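TbpB (Actinobacillus pleuropneumoniae, PDB 3HOL) probably binds host transferrin at the bacterial surface as the lipoprotein component of the transferrin receptor, helping the cell acquire iron. Local coordinates at residues G248-V251 and S256-A259. Residues are numbered along the deposited sequence; the frame is centred on the assembly and turned at random.
Sequences GKFV and SLFA
Phe250 and Ala259 are joined by two backbone hydrogen bonds as an antiparallel hydrogen-bonded pair. The bond from Ala259 N to Phe250 O is 2.9 Å long and nearly straight, at 171°. The return bond, from Phe250 N to Ala259 O, spans 3.0 Å and is more bent. Ala259 O also receives a CA-H...O contact from Lys249 CA at 3.1 Å. Next along, Val251 and Phe258 form a non-hydrogen-bonded pair, with CA atoms 4.7 Å apart.

One face of this hairpin carries a CH-pi contact. Ala259 CB sits over the Phe250 ring, 3.6 Å from its centroid and displaced toward the CE2-CZ side. Phe250 CG lies between its backbone N and carbonyl carbon (chi1 68°), which turns the ring toward strand 257-265, so that one ring face meets the Ala259 methyl. Leu257 CD2 approaches the same ring obliquely, 4.4 Å from Phe250 CE1.

The other face carries Phe258. With CG anti to its backbone N (chi1 177°), the Phe258 ring reaches the Lys249 chain, whose CD approaches it obliquely, 3.7 Å from Phe258 CE1. Val251 CG2 meets Phe258 CD1 at 4.0 Å. Beyond this apolar stem, the ammonium group of Lys249 makes a cation-pi contact with Tyr30.

The contact joins strands 245-251 and 257-265 beside the turn that connects them, in the N-lobe beta barrel. Phe250 packs edge-to-face with Tyr196, while Ile46 and Ile49 touch Phe258. Strand 231-239 flanks the first segment and strand 119-133 the second.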
# COMPACT_ATOMS: atom_id res chain seq x y z
N GLY A 248 -6.54 9.36 6.58
CA GLY A 248 -5.18 9.73 7.03
C GLY A 248 -5.16 10.47 8.33
O GLY A 248 -6.17 10.49 9.07
N LYS A 249 -4.00 11.05 8.65
CA LYS A 249 -3.83 11.65 9.98
C LYS A 249 -2.80 12.75 9.90
O LYS A 249 -2.01 12.83 8.93
CB LYS A 249 -3.39 10.59 11.02
CG LYS A 249 -1.87 10.28 10.95
CD LYS A 249 -1.49 9.09 11.87
CE LYS A 249 0.03 8.96 12.08
NZ LYS A 249 0.74 8.84 10.74
N PHE A 250 -2.78 13.59 10.92
CA PHE A 250 -1.62 14.42 11.12
C PHE A 250 -1.38 14.65 12.60
O PHE A 250 -2.29 14.46 13.46
CB PHE A 250 -1.68 15.76 10.37
CG PHE A 250 -2.74 16.72 10.87
CD1 PHE A 250 -2.52 17.47 11.99
CD2 PHE A 250 -3.92 16.91 10.14
CE1 PHE A 250 -3.48 18.40 12.45
CE2 PHE A 250 -4.91 17.85 10.57
CZ PHE A 250 -4.68 18.59 11.75
N VAL A 251 -0.16 15.07 12.91
CA VAL A 251 0.19 15.43 14.30
C VAL A 251 0.68 16.88 14.36
O VAL A 251 1.55 17.28 13.56
CB VAL A 251 1.26 14.49 14.88
CG1 VAL A 251 1.41 14.67 16.45
CG2 VAL A 251 0.97 13.04 14.50
N SER A 256 0.53 18.73 20.34
CA SER A 256 -0.67 19.11 21.11
C SER A 256 -1.99 18.59 20.51
O SER A 256 -3.05 18.80 21.09
CB SER A 256 -0.76 20.62 21.20
OG SER A 256 -0.95 21.14 19.90
N LEU A 257 -1.92 17.95 19.35
CA LEU A 257 -3.12 17.47 18.65
C LEU A 257 -2.79 16.34 17.70
O LEU A 257 -1.72 16.36 17.05
CB LEU A 257 -3.82 18.63 17.93
CG LEU A 257 -5.29 18.25 17.79
CD1 LEU A 257 -6.25 19.11 18.63
CD2 LEU A 257 -5.63 18.15 16.32
N PHE A 258 -3.67 15.34 17.65
CA PHE A 258 -3.61 14.23 16.70
C PHE A 258 -4.95 14.20 16.01
O PHE A 258 -5.96 14.04 16.67
CB PHE A 258 -3.36 12.93 17.48
CG PHE A 258 -3.32 11.66 16.65
CD1 PHE A 258 -2.11 11.16 16.15
CD2 PHE A 258 -4.48 10.87 16.48
CE1 PHE A 258 -2.04 9.94 15.48
CE2 PHE A 258 -4.44 9.66 15.79
CZ PHE A 258 -3.22 9.18 15.29
N ALA A 259 -4.95 14.39 14.70
CA ALA A 259 -6.17 14.45 13.93
C ALA A 259 -6.24 13.28 12.95
O ALA A 259 -5.23 12.85 12.43
CB ALA A 259 -6.22 15.80 13.16